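Local coordinates for protein putative metal-dependent hydrolase (Bacillus subtilis, PDB 6KNS) that adopts the metallo-beta-lactamase fold, binds two zinc ions in its active-site region and may act as a hydrolase of the short-form RNase Z-like family, at residues M7-G13 against T25-Q31; C14-A20 against T216-H220; D40-L46 against H68-I74; L63-H67 against H140-Y145. All coordinates share one frame; numbering follows the deposited sequence.

Contact 1 of 4, residues M7-G13 against T25-Q31; sequences MKVTVIG and TSGYLFQ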
loop_
_atom_site.group_PDB
_atom_site.type_symbol
_atom_site.label_atom_id
_atom_site.label_comp_id
_atom_site.label_asym_id
_atom_site.label_seq_id
_atom_site.Cartn_x
_atom_site.Cartn_y
_atom_site.Cartn_z
ATOM N N MET A 7 12.266 17.285 18.443
ATOM C CA MET A 7 12.079 16.033 17.725
ATOM C C MET A 7 10.608 15.701 17.811
ATOM O O MET A 7 10.049 15.684 18.889
ATOM C CB MET A 7 12.893 14.926 18.392
ATOM C CG MET A 7 12.787 13.537 17.710
ATOM S SD MET A 7 14.078 12.432 18.334
ATOM C CE MET A 7 13.459 10.894 17.712
ATOM N N LYS A 8 9.984 15.448 16.676
ATOM C CA LYS A 8 8.532 15.193 16.620
ATOM C C LYS A 8 8.279 13.895 15.863
ATOM O O LYS A 8 8.684 13.773 14.733
ATOM C CB LYS A 8 7.823 16.348 15.919
ATOM C CG LYS A 8 6.307 16.235 15.866
ATOM C CD LYS A 8 5.669 17.337 15.002
ATOM C CE LYS A 8 4.144 17.347 15.189
ATOM N NZ LYS A 8 3.430 18.398 14.394
ATOM N N VAL A 9 7.641 12.931 16.514
ATOM C CA VAL A 9 7.371 11.638 15.947
ATOM C C VAL A 9 5.860 11.523 15.736
ATOM O O VAL A 9 5.093 11.729 16.686
ATOM C CB VAL A 9 7.834 10.491 16.864
ATOM C CG1 VAL A 9 7.468 9.119 16.228
ATOM C CG2 VAL A 9 9.385 10.593 17.182
ATOM N N THR A 10 5.438 11.235 14.498
ATOM C CA THR A 10 4.015 11.042 14.188
ATOM C C THR A 10 3.792 9.620 13.689
ATOM O O THR A 10 4.426 9.202 12.712
ATOM C CB THR A 10 3.510 11.999 13.115
ATOM O OG1 THR A 10 3.816 13.341 13.486
ATOM C CG2 THR A 10 1.944 11.846 12.905
ATOM N N VAL A 11 2.922 8.860 14.354
ATOM C CA VAL A 11 2.639 7.506 13.868
ATOM C C VAL A 11 1.802 7.628 12.594
ATOM O O VAL A 11 0.818 8.328 12.575
ATOM C CB VAL A 11 1.898 6.667 14.913
ATOM C CG1 VAL A 11 1.535 5.296 14.352
ATOM C CG2 VAL A 11 2.743 6.547 16.204
ATOM N N ILE A 12 2.240 6.995 11.521
ATOM C CA ILE A 12 1.521 7.059 10.246
ATOM C C ILE A 12 0.697 5.812 10.109
ATOM O O ILE A 12 -0.442 5.871 9.664
ATOM C CB ILE A 12 2.446 7.200 9.052
ATOM C CG1 ILE A 12 3.354 8.410 9.246
ATOM C CG2 ILE A 12 1.610 7.349 7.755
ATOM C CD1 ILE A 12 2.633 9.740 9.372
ATOM N N GLY A 13 1.248 4.671 10.530
ATOM C CA GLY A 13 0.430 3.436 10.543
ATOM C C GLY A 13 1.012 2.464 11.551
ATOM O O GLY A 13 2.214 2.476 11.817
ATOM N N THR A 25 -0.345 -0.091 8.043
ATOM C CA THR A 25 0.679 -0.909 8.730
ATOM C C THR A 25 1.913 -0.016 8.964
ATOM O O THR A 25 1.821 1.203 8.785
ATOM C CB THR A 25 0.995 -2.215 8.012
ATOM O OG1 THR A 25 1.741 -1.978 6.811
ATOM C CG2 THR A 25 -0.294 -2.978 7.651
ATOM N N SER A 26 3.026 -0.593 9.431
ATOM C CA SER A 26 4.128 0.186 9.953
ATOM C C SER A 26 4.642 1.354 9.098
ATOM O O SER A 26 5.051 1.188 7.966
ATOM C CB SER A 26 5.297 -0.713 10.301
ATOM O OG SER A 26 4.936 -1.657 11.302
ATOM N N GLY A 27 4.649 2.524 9.720
ATOM C CA GLY A 27 5.221 3.752 9.182
ATOM C C GLY A 27 5.266 4.825 10.265
ATOM O O GLY A 27 4.243 5.108 10.922
ATOM N N TYR A 28 6.449 5.403 10.483
ATOM C CA TYR A 28 6.643 6.431 11.538
ATOM C C TYR A 28 7.388 7.635 10.977
ATOM O O TYR A 28 8.464 7.483 10.383
ATOM C CB TYR A 28 7.401 5.844 12.716
ATOM C CG TYR A 28 6.725 4.608 13.181
ATOM C CD1 TYR A 28 5.749 4.667 14.152
ATOM C CD2 TYR A 28 7.007 3.382 12.604
ATOM C CE1 TYR A 28 5.075 3.526 14.561
ATOM C CE2 TYR A 28 6.346 2.242 13.008
ATOM C CZ TYR A 28 5.378 2.327 13.999
ATOM O OH TYR A 28 4.720 1.212 14.397
ATOM N N LEU A 29 6.829 8.828 11.186
ATOM C CA LEU A 29 7.413 10.037 10.655
ATOM C C LEU A 29 8.199 10.733 11.760
ATOM O O LEU A 29 7.620 11.160 12.759
ATOM C CB LEU A 29 6.327 10.953 10.112
ATOM C CG LEU A 29 6.698 12.399 9.736
ATOM C CD1 LEU A 29 7.716 12.488 8.618
ATOM C CD2 LEU A 29 5.446 13.122 9.317
ATOM N N PHE A 30 9.513 10.858 11.552
ATOM C CA PHE A 30 10.384 11.571 12.469
ATOM C C PHE A 30 10.779 12.898 11.866
ATOM O O PHE A 30 11.282 12.941 10.764
ATOM C CB PHE A 30 11.643 10.759 12.723
ATOM C CG PHE A 30 11.439 9.574 13.626
ATOM C CD1 PHE A 30 10.705 8.497 13.211
ATOM C CD2 PHE A 30 12.005 9.556 14.899
ATOM C CE1 PHE A 30 10.539 7.412 14.038
ATOM C CE2 PHE A 30 11.853 8.476 15.726
ATOM C CZ PHE A 30 11.117 7.409 15.313
ATOM N N GLN A 31 10.559 13.985 12.599
ATOM C CA GLN A 31 10.851 15.301 12.095
ATOM C C GLN A 31 11.711 16.079 13.026
ATOM O O GLN A 31 11.560 16.003 14.239
ATOM C CB GLN A 31 9.566 16.085 11.813
ATOM C CG GLN A 31 8.754 15.508 10.654
ATOM C CD GLN A 31 7.433 16.244 10.453
ATOM O OE1 GLN A 31 6.501 16.178 11.291
ATOM N NE2 GLN A 31 7.358 16.975 9.359
HETATM O O HOH W 1 4.024 17.138 11.503
HETATM O O HOH W 2 6.261 14.062 13.044
#
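Val9 and Phe30 lie side by side on one face of an antiparallel strand pair. The strands, 7-13 and 27-31, belong to one of the two sheets of the metallo-beta-lactamase fold. The axes of the two strand segments approach to 4.6 Å. Val9 CG2 sits over the face of the Phe30 ring, 3.9 Å from its centroid, as a CH-pi contact. Met7 reaches the same ring at its edge. Its chain runs extended, with CG anti to the backbone N (chi1 -180°), and brings CE to 3.4 Å from Phe30 CD2. Further along this face the two methyls of Val11 lie beside the Tyr28 ring. The Tyr28 hydroxyl bonds to Thr216. Met7, Val9 and Phe30 all touch Val156 of strand 155-158, in the other sheet, so this face belongs to the interior between the sheets. The other face carries Lys8, Thr10, Leu29 and Gln31. There Lys8 and Gln31 run alongside each other, and one water joins Lys8 NZ to Gln31 OE1. Ile12 CD1 meets Leu29 CB at 4.0 Å, and both side chains pack on helix 45-49. Backbone bonds join Lys8 with Gln31 and Thr10 with Leu29. The pairing then shifts by one residue in a classic beta bulge. Gly27 O accepts two bonds there, from Ile12 N at 2.8 Å and from Gly13 N at 3.1 Å, the latter on a lone pair in the carbonyl plane.

Contact 2 of 4, residues C14-A20 against T216-H220; sequences CYGGFPA and THLPH. With ZN (zinc ion), chain G.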
loop_
_atom_site.group_PDB
_atom_site.type_symbol
_atom_site.label_atom_id
_atom_site.label_comp_id
_atom_site.label_asym_id
_atom_site.label_seq_id
_atom_site.Cartn_x
_atom_site.Cartn_y
_atom_site.Cartn_z
ATOM N N CYS A 14 0.172 1.627 12.103
ATOM C CA CYS A 14 0.564 0.902 13.305
ATOM C C CYS A 14 0.060 -0.535 13.426
ATOM O O CYS A 14 0.360 -1.195 14.451
ATOM C CB CYS A 14 0.129 1.708 14.542
ATOM S SG CYS A 14 -1.613 1.864 14.609
ATOM N N TYR A 15 -0.657 -1.045 12.412
ATOM C CA TYR A 15 -1.080 -2.453 12.424
ATOM C C TYR A 15 -0.027 -3.454 11.986
ATOM O O TYR A 15 0.764 -3.195 11.066
ATOM C CB TYR A 15 -2.379 -2.672 11.611
ATOM C CG TYR A 15 -3.605 -2.299 12.434
ATOM C CD1 TYR A 15 -4.257 -3.240 13.208
ATOM C CD2 TYR A 15 -4.056 -1.000 12.461
ATOM C CE1 TYR A 15 -5.324 -2.891 13.995
ATOM C CE2 TYR A 15 -5.131 -0.618 13.242
ATOM C CZ TYR A 15 -5.750 -1.573 14.016
ATOM O OH TYR A 15 -6.843 -1.215 14.740
ATOM N N GLY A 16 -0.036 -4.628 12.618
ATOM C CA GLY A 16 0.866 -5.683 12.228
ATOM C C GLY A 16 0.284 -6.448 11.051
ATOM O O GLY A 16 -0.894 -6.691 11.038
ATOM N N GLY A 17 1.114 -6.816 10.076
ATOM C CA GLY A 17 0.746 -7.730 9.000
ATOM C C GLY A 17 0.032 -7.089 7.812
ATOM O O GLY A 17 0.499 -7.174 6.668
ATOM N N PHE A 18 -1.087 -6.429 8.081
ATOM C CA PHE A 18 -1.971 -5.906 7.043
ATOM C C PHE A 18 -2.877 -4.864 7.721
ATOM O O PHE A 18 -3.039 -4.878 8.917
ATOM C CB PHE A 18 -2.829 -7.025 6.442
ATOM C CG PHE A 18 -3.789 -7.665 7.443
ATOM C CD1 PHE A 18 -3.373 -8.685 8.264
ATOM C CD2 PHE A 18 -5.118 -7.264 7.538
ATOM C CE1 PHE A 18 -4.250 -9.270 9.164
ATOM C CE2 PHE A 18 -5.990 -7.860 8.443
ATOM C CZ PHE A 18 -5.551 -8.867 9.245
ATOM N N PRO A 19 -3.442 -3.950 6.960
ATOM C CA PRO A 19 -4.182 -2.863 7.588
ATOM C C PRO A 19 -5.579 -3.299 8.006
ATOM O O PRO A 19 -6.256 -4.018 7.269
ATOM C CB PRO A 19 -4.282 -1.836 6.457
ATOM C CG PRO A 19 -4.328 -2.709 5.224
ATOM C CD PRO A 19 -3.322 -3.762 5.503
ATOM N N ALA A 20 -5.998 -2.886 9.194
ATOM C CA ALA A 20 -7.417 -2.843 9.525
ATOM C C ALA A 20 -8.076 -1.842 8.566
ATOM O O ALA A 20 -7.384 -1.018 7.929
ATOM C CB ALA A 20 -7.621 -2.372 11.015
ATOM N N THR A 216 2.757 -0.817 19.540
ATOM C CA THR A 216 2.392 -0.759 18.137
ATOM C C THR A 216 2.456 -2.166 17.476
ATOM O O THR A 216 2.578 -3.205 18.158
ATOM C CB THR A 216 3.286 0.299 17.443
ATOM O OG1 THR A 216 2.824 0.520 16.106
ATOM C CG2 THR A 216 4.779 -0.130 17.420
ATOM N N HIS A 217 2.327 -2.204 16.158
ATOM C CA HIS A 217 2.303 -3.458 15.398
ATOM C C HIS A 217 1.180 -4.334 15.921
ATOM O O HIS A 217 1.368 -5.505 16.223
ATOM C CB HIS A 217 3.636 -4.168 15.487
ATOM C CG HIS A 217 3.959 -4.996 14.295
ATOM N ND1 HIS A 217 3.534 -6.301 14.159
ATOM C CD2 HIS A 217 4.633 -4.686 13.155
ATOM C CE1 HIS A 217 3.974 -6.776 13.004
ATOM N NE2 HIS A 217 4.638 -5.814 12.373
ATOM N N LEU A 218 0.001 -3.731 15.971
ATOM C CA LEU A 218 -1.125 -4.215 16.756
ATOM C C LEU A 218 -1.833 -5.395 16.100
ATOM O O LEU A 218 -1.814 -5.531 14.876
ATOM C CB LEU A 218 -2.129 -3.078 16.949
ATOM C CG LEU A 218 -1.598 -1.837 17.637
ATOM C CD1 LEU A 218 -2.695 -0.691 17.604
ATOM C CD2 LEU A 218 -1.124 -2.200 19.052
ATOM N N PRO A 219 -2.473 -6.248 16.920
ATOM C CA PRO A 219 -3.198 -7.413 16.405
ATOM C C PRO A 219 -4.595 -7.052 15.896
ATOM O O PRO A 219 -5.070 -5.968 16.141
ATOM C CB PRO A 219 -3.317 -8.318 17.629
ATOM C CG PRO A 219 -3.315 -7.376 18.803
ATOM C CD PRO A 219 -2.403 -6.235 18.389
ATOM N N HIS A 220 -5.228 -7.972 15.180
ATOM C CA HIS A 220 -6.545 -7.766 14.605
ATOM C C HIS A 220 -7.626 -8.526 15.397
ATOM O O HIS A 220 -8.623 -8.950 14.826
ATOM C CB HIS A 220 -6.524 -8.227 13.121
ATOM C CG HIS A 220 -5.542 -7.455 12.291
ATOM N ND1 HIS A 220 -5.910 -6.360 11.540
ATOM C CD2 HIS A 220 -4.201 -7.564 12.159
ATOM C CE1 HIS A 220 -4.843 -5.845 10.958
ATOM N NE2 HIS A 220 -3.792 -6.564 11.302
HETATM ZN ZN ZN G . 5.936 -6.447 10.837
#
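Phe18 and His220 form a face-to-face ring stack between two loops of the metallo-beta-lactamase fold. Their planes are 9° apart and the centroids 3.6 Å. The side chains come from opposite directions, and Phe18 CZ lies over the centre of the imidazole. Phe18 CG sits between the backbone N and the carbonyl carbon (chi1 64°), which folds the ring over His220. Tyr15 meets the opposite face of the imidazole obliquely, with CD1 3.5 Å from His220 CE1. Another ring contact lies beside the zinc: Gly16 CA is over the His217 face, 3.5 Å from its centroid, in a CH-pi contact.

The hydrogen bonds are mostly backbone ones. Leu218 N gives to Cys14 O, and Gly16 N gives to Leu218 O at 3.0 Å. His220 NE2 adds a side-chain bond to Gly16 O at 2.9 Å. The acceptor lies in the imidazole plane, and the approach is nearly along the C=O axis.

The metal bond is from His217 NE2 to the zinc ion, at 2.1 Å. Asp69, His70 and Asp161 complete this site. Gly17 N bonds to Asp69 OD2, so loop 14-20 touches a second zinc ligand.

The NE2-H bond and the stack together fix the rotation of His220. The bond implies that NE2 of His220 carries a proton, so this imidazole is a structural donor here, while His217 gives its NE2 to the metal.

Contact 3 of 4, residues D40-L46 against H68-I74; sequences DCGSAVL and HDHIADI. With ZN (zinc ion), chain G.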
loop_
_atom_site.group_PDB
_atom_site.type_symbol
_atom_site.label_atom_id
_atom_site.label_comp_id
_atom_site.label_asym_id
_atom_site.label_seq_id
_atom_site.Cartn_x
_atom_site.Cartn_y
_atom_site.Cartn_z
ATOM N N ASP A 40 10.130 2.992 8.085
ATOM C CA ASP A 40 9.236 1.984 7.506
ATOM C C ASP A 40 8.161 2.610 6.651
ATOM O O ASP A 40 7.787 3.785 6.850
ATOM C CB ASP A 40 8.691 0.971 8.556
ATOM C CG ASP A 40 9.784 0.009 9.042
ATOM O OD1 ASP A 40 10.867 -0.026 8.419
ATOM O OD2 ASP A 40 9.603 -0.697 10.037
ATOM N N CYS A 41 7.654 1.810 5.709
ATOM C CA CYS A 41 6.823 2.324 4.637
ATOM C C CYS A 41 5.840 1.235 4.161
ATOM O O CYS A 41 5.860 0.776 3.019
ATOM C CB CYS A 41 7.744 2.786 3.489
ATOM S SG CYS A 41 6.901 3.730 2.200
ATOM N N GLY A 42 4.964 0.838 5.063
ATOM C CA GLY A 42 4.067 -0.285 4.851
ATOM C C GLY A 42 2.785 0.074 4.122
ATOM O O GLY A 42 2.728 1.082 3.396
ATOM N N SER A 43 1.756 -0.754 4.321
ATOM C CA SER A 43 0.478 -0.646 3.555
ATOM C C SER A 43 -0.315 0.617 3.944
ATOM O O SER A 43 -0.537 0.872 5.124
ATOM C CB SER A 43 -0.376 -1.893 3.801
ATOM O OG SER A 43 -1.470 -1.989 2.905
ATOM N N ALA A 44 -0.736 1.397 2.943
ATOM C CA ALA A 44 -1.477 2.635 3.139
ATOM C C ALA A 44 -0.681 3.730 3.865
ATOM O O ALA A 44 -1.251 4.772 4.233
ATOM C CB ALA A 44 -2.855 2.391 3.854
ATOM N N VAL A 45 0.628 3.550 4.012
ATOM C CA VAL A 45 1.431 4.533 4.697
ATOM C C VAL A 45 1.615 5.778 3.849
ATOM O O VAL A 45 1.503 6.890 4.371
ATOM C CB VAL A 45 2.756 3.935 5.173
ATOM C CG1 VAL A 45 3.775 5.058 5.523
ATOM C CG2 VAL A 45 2.434 3.021 6.357
ATOM N N LEU A 46 1.844 5.628 2.547
ATOM C CA LEU A 46 1.973 6.828 1.712
ATOM C C LEU A 46 0.723 7.659 1.704
ATOM O O LEU A 46 0.785 8.904 1.846
ATOM C CB LEU A 46 2.299 6.486 0.266
ATOM C CG LEU A 46 3.725 6.321 -0.188
ATOM C CD1 LEU A 46 3.799 6.388 -1.787
ATOM C CD2 LEU A 46 4.621 7.374 0.482
ATOM N N HIS A 68 6.436 -7.456 3.890
ATOM C CA HIS A 68 5.466 -6.642 3.132
ATOM C C HIS A 68 4.850 -5.506 3.915
ATOM O O HIS A 68 4.703 -4.377 3.427
ATOM C CB HIS A 68 4.309 -7.507 2.641
ATOM C CG HIS A 68 4.716 -8.582 1.714
ATOM N ND1 HIS A 68 5.413 -8.343 0.543
ATOM C CD2 HIS A 68 4.532 -9.928 1.787
ATOM C CE1 HIS A 68 5.614 -9.503 -0.074
ATOM N NE2 HIS A 68 5.100 -10.469 0.667
ATOM N N ASP A 69 4.478 -5.790 5.149
ATOM C CA ASP A 69 3.869 -4.755 5.995
ATOM C C ASP A 69 4.800 -3.611 6.432
ATOM O O ASP A 69 4.335 -2.640 7.046
ATOM C CB ASP A 69 3.134 -5.384 7.180
ATOM C CG ASP A 69 4.063 -6.154 8.100
ATOM O OD1 ASP A 69 4.871 -6.922 7.578
ATOM O OD2 ASP A 69 3.961 -5.995 9.327
ATOM N N HIS A 70 6.073 -3.672 6.046
ATOM C CA HIS A 70 7.016 -2.572 6.271
ATOM C C HIS A 70 7.555 -1.905 4.993
ATOM O O HIS A 70 8.243 -0.891 5.086
ATOM C CB HIS A 70 8.187 -3.089 7.122
ATOM C CG HIS A 70 7.741 -3.554 8.471
ATOM N ND1 HIS A 70 7.991 -2.849 9.629
ATOM C CD2 HIS A 70 6.966 -4.605 8.820
ATOM C CE1 HIS A 70 7.401 -3.476 10.638
ATOM N NE2 HIS A 70 6.790 -4.559 10.171
ATOM N N ILE A 71 7.279 -2.473 3.820
ATOM C CA ILE A 71 7.805 -1.947 2.542
ATOM C C ILE A 71 6.795 -1.872 1.398
ATOM O O ILE A 71 7.153 -1.386 0.295
ATOM C CB ILE A 71 8.972 -2.778 2.022
ATOM C CG1 ILE A 71 8.485 -4.153 1.524
ATOM C CG2 ILE A 71 10.052 -2.953 3.124
ATOM C CD1 ILE A 71 9.593 -4.959 0.885
ATOM N N ALA A 72 5.530 -2.240 1.642
ATOM C CA ALA A 72 4.559 -2.302 0.558
ATOM C C ALA A 72 4.462 -1.016 -0.233
ATOM O O ALA A 72 4.219 -1.088 -1.423
ATOM C CB ALA A 72 3.123 -2.766 1.048
ATOM N N ASP A 73 4.604 0.146 0.417
ATOM C CA ASP A 73 4.481 1.415 -0.291
ATOM C C ASP A 73 5.783 1.995 -0.901
ATOM O O ASP A 73 5.769 3.114 -1.439
ATOM C CB ASP A 73 3.737 2.475 0.534
ATOM C CG ASP A 73 2.220 2.517 0.257
ATOM O OD1 ASP A 73 1.718 1.897 -0.737
ATOM O OD2 ASP A 73 1.527 3.213 1.066
ATOM N N ILE A 74 6.867 1.232 -0.916
ATOM C CA ILE A 74 8.115 1.721 -1.562
ATOM C C ILE A 74 7.976 1.936 -3.083
ATOM O O ILE A 74 8.409 2.971 -3.646
ATOM C CB ILE A 74 9.291 0.802 -1.260
ATOM C CG1 ILE A 74 9.628 0.889 0.244
ATOM C CG2 ILE A 74 10.556 1.212 -2.110
ATOM C CD1 ILE A 74 10.256 2.231 0.570
HETATM ZN ZN ZN G . 5.936 -6.447 10.837
HETATM O O HOH W 3 -0.426 0.363 0.259
#
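One zinc site of the metallo-beta-lactamase fold takes two ligands, Asp69 and His70, from the end of the HxHxDH motif, and Asp40 grips His70 at ND1, the ring nitrogen that does not bind the zinc. This bond to Asp40 OD2 is 2.7 Å long and nearly straight (170°). The oxygen lies in the ring plane, but the ring meets the carboxylate from above its plane, and the two planes stand 90° apart. Asp40 CG is anti to the carbonyl carbon (chi1 -71°), which places OD2 at the ring. Ser64 N holds Asp40 OD1, and the Tyr158 hydroxyl holds OD2.

Asp69 OD2 binds the zinc ion at 2.5 Å and His70 NE2 at 2.2 Å; His217 and Asp161 supply the rest. Asp69 OD2 also accepts from Gly17 N.

The backbones are tied close by. Cys41 N gives to His70 O at 2.8 Å, and Asp73 N gives to Cys41 O at 3.0 Å. Cys41 CB packs on Ile74 CD1.

Asp73 points back at the start of helix 45-49. Its OD2 accepts from Leu46 N at 2.9 Å, on the anti side. Its OD1 bonds to a water that also takes the Ala44 N-H, and to Ser43 OG of the second subunit.

Asp40 is a buried second-shell group. Together with the zinc bond at NE2 it fixes the rotation of the His70 ring, and it probably makes NE2 a stronger donor to zinc. Asp73, facing the helix N-terminus, is probably stabilised as an anion.

Contact 4 of 4, residues L63-H67 against H140-Y145; sequences LSHYH and HPVTCY. With ZN (zinc ion), chain H.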
loop_
_atom_site.group_PDB
_atom_site.type_symbol
_atom_site.label_atom_id
_atom_site.label_comp_id
_atom_site.label_asym_id
_atom_site.label_seq_id
_atom_site.Cartn_x
_atom_site.Cartn_y
_atom_site.Cartn_z
ATOM N N LEU A 63 14.317 1.553 6.466
ATOM C CA LEU A 63 13.548 0.331 6.529
ATOM C C LEU A 63 14.159 -0.679 7.510
ATOM O O LEU A 63 15.319 -1.022 7.400
ATOM C CB LEU A 63 13.537 -0.311 5.147
ATOM C CG LEU A 63 12.932 0.569 4.060
ATOM C CD1 LEU A 63 12.996 -0.200 2.725
ATOM C CD2 LEU A 63 11.459 0.996 4.400
ATOM N N SER A 64 13.374 -1.113 8.503
ATOM C CA SER A 64 13.876 -2.044 9.515
ATOM C C SER A 64 14.100 -3.441 8.900
ATOM O O SER A 64 15.043 -4.140 9.277
ATOM C CB SER A 64 12.883 -2.192 10.663
ATOM O OG SER A 64 11.610 -2.596 10.157
ATOM N N HIS A 65 13.216 -3.831 7.989
ATOM C CA HIS A 65 13.278 -5.124 7.343
ATOM C C HIS A 65 12.325 -5.180 6.158
ATOM O O HIS A 65 11.567 -4.223 5.925
ATOM C CB HIS A 65 13.018 -6.261 8.328
ATOM C CG HIS A 65 11.610 -6.377 8.855
ATOM N ND1 HIS A 65 11.001 -5.396 9.612
ATOM C CD2 HIS A 65 10.749 -7.429 8.837
ATOM C CE1 HIS A 65 9.814 -5.838 10.006
ATOM N NE2 HIS A 65 9.635 -7.065 9.545
ATOM N N TYR A 66 12.363 -6.274 5.406
ATOM C CA TYR A 66 11.679 -6.313 4.132
ATOM C C TYR A 66 10.399 -7.144 4.075
ATOM O O TYR A 66 9.935 -7.506 2.995
ATOM C CB TYR A 66 12.661 -6.795 3.067
ATOM C CG TYR A 66 13.907 -5.894 2.909
ATOM C CD1 TYR A 66 13.800 -4.664 2.295
ATOM C CD2 TYR A 66 15.145 -6.289 3.336
ATOM C CE1 TYR A 66 14.881 -3.847 2.110
ATOM C CE2 TYR A 66 16.285 -5.452 3.145
ATOM C CZ TYR A 66 16.123 -4.227 2.550
ATOM O OH TYR A 66 17.160 -3.358 2.300
ATOM N N HIS A 67 9.772 -7.364 5.215
ATOM C CA HIS A 67 8.420 -7.943 5.255
ATOM C C HIS A 67 7.446 -6.940 4.601
ATOM O O HIS A 67 7.610 -5.727 4.764
ATOM C CB HIS A 67 8.000 -8.208 6.712
ATOM C CG HIS A 67 8.327 -9.574 7.224
ATOM N ND1 HIS A 67 8.331 -9.883 8.573
ATOM C CD2 HIS A 67 8.580 -10.740 6.569
ATOM C CE1 HIS A 67 8.606 -11.174 8.727
ATOM N NE2 HIS A 67 8.764 -11.714 7.525
ATOM N N HIS A 140 13.785 -12.473 14.572
ATOM C CA HIS A 140 12.637 -12.386 13.677
ATOM C C HIS A 140 12.833 -13.362 12.500
ATOM O O HIS A 140 13.949 -13.745 12.212
ATOM C CB HIS A 140 12.513 -10.940 13.197
ATOM C CG HIS A 140 11.159 -10.583 12.715
ATOM N ND1 HIS A 140 10.035 -10.779 13.482
ATOM C CD2 HIS A 140 10.732 -10.055 11.539
ATOM C CE1 HIS A 140 8.972 -10.380 12.806
ATOM N NE2 HIS A 140 9.368 -9.939 11.627
ATOM N N PRO A 141 11.749 -13.824 11.858
ATOM C CA PRO A 141 11.997 -14.816 10.809
ATOM C C PRO A 141 12.738 -14.315 9.578
ATOM O O PRO A 141 13.090 -15.128 8.768
ATOM C CB PRO A 141 10.584 -15.299 10.403
ATOM C CG PRO A 141 9.634 -14.703 11.373
ATOM C CD PRO A 141 10.322 -13.648 12.158
ATOM N N VAL A 142 12.869 -12.998 9.371
ATOM C CA VAL A 142 13.805 -12.439 8.392
ATOM C C VAL A 142 14.705 -11.463 9.122
ATOM O O VAL A 142 14.388 -11.018 10.221
ATOM C CB VAL A 142 13.120 -11.721 7.193
ATOM C CG1 VAL A 142 12.302 -12.719 6.325
ATOM C CG2 VAL A 142 12.260 -10.512 7.644
ATOM N N THR A 143 15.838 -11.138 8.518
ATOM C CA THR A 143 16.767 -10.175 9.060
ATOM C C THR A 143 16.042 -8.873 9.351
ATOM O O THR A 143 15.304 -8.343 8.508
ATOM C CB THR A 143 17.907 -9.911 8.054
ATOM O OG1 THR A 143 18.515 -11.150 7.756
ATOM C CG2 THR A 143 18.960 -8.981 8.606
ATOM N N CYS A 144 16.209 -8.372 10.559
ATOM C CA CYS A 144 15.489 -7.166 10.918
ATOM C C CYS A 144 16.321 -6.397 11.922
ATOM O O CYS A 144 17.027 -7.027 12.724
ATOM C CB CYS A 144 14.079 -7.525 11.451
ATOM S SG CYS A 144 13.152 -6.107 11.992
ATOM N N TYR A 145 16.297 -5.049 11.847
ATOM C CA TYR A 145 17.056 -4.229 12.812
ATOM C C TYR A 145 16.183 -3.233 13.544
ATOM O O TYR A 145 15.461 -2.466 12.922
ATOM C CB TYR A 145 18.232 -3.482 12.143
ATOM C CG TYR A 145 19.268 -4.416 11.652
ATOM C CD1 TYR A 145 20.355 -4.774 12.442
ATOM C CD2 TYR A 145 19.124 -5.013 10.421
ATOM C CE1 TYR A 145 21.309 -5.699 11.981
ATOM C CE2 TYR A 145 20.057 -5.919 9.951
ATOM C CZ TYR A 145 21.148 -6.251 10.721
ATOM O OH TYR A 145 22.036 -7.166 10.214
HETATM ZN ZN ZN H . 8.157 -8.624 10.252
HETATM O O HOH W 4 14.399 -8.353 5.942
#
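Segments 63-67 and 140-145 are both mainly irregular and are joined by one direct backbone hydrogen bond. Tyr145 N gives to Ser64 O at 3.0 Å, and Cys144 CA passes near the same oxygen. The CA atoms come nearest at His65 and Cys144, 4.7 Å apart. A water adds a second link, accepting from Tyr66 N and donating to Thr143 O.

The side chains converge on a zinc ion. His65 binds through NE2 at 2.3 Å, His67 through ND1 at 2.1 Å and His140 through NE2 at 2.3 Å. Asp161 OD2 completes the site and also binds the neighbouring zinc. His65 and His67 are the first two histidines of the HxHxDH motif of the metallo-beta-lactamase superfamily, and His140 comes from a separate loop, where its ND1 bonds to Gly194 O. The three rings are turned differently about the metal. The edge of His140 points toward the face of His65 in an offset edge-to-face pair, planes at 89°. His67 and His140 meet rim to rim, neither over the other's face, with planes at 72°.

Val142 CG2 lies over the centre of the His67 ring, 3.7 Å from its centroid, and also touches the edge of His65 at CD2. Cys144 SG sits over one face of His65, 3.7 Å from the centroid. SG is anti to the backbone N (chi1 177°), which brings it onto the ring. The other nitrogen of His65 is held from within its own segment: ND1 donates to Ser64 OG at 2.9 Å, with that oxygen in the ring plane.

Contacts 1 and 3 are largely buried, while contacts 2 and 4 are only partly so. Contact 1 is strand pairing, regular up to a bulge, and its mainly apolar face packs between the two sheets. The others join loops and helix starts around the metals. Contacts 2 and 3 share one zinc ion, while contact 4 holds the other; Asp161 bridges both sites. Contact 2 combines stacked rings with backbone bonds, contact 3 relies on carboxylates, and contact 4 on histidines about their metal. Thr25 ties contact 1 to contact 3 through Asp69 O and Ser43 N. Asp40 links contact 3 to Ser64 of contact 4. Contacts 2 and 3 also reach the second subunit.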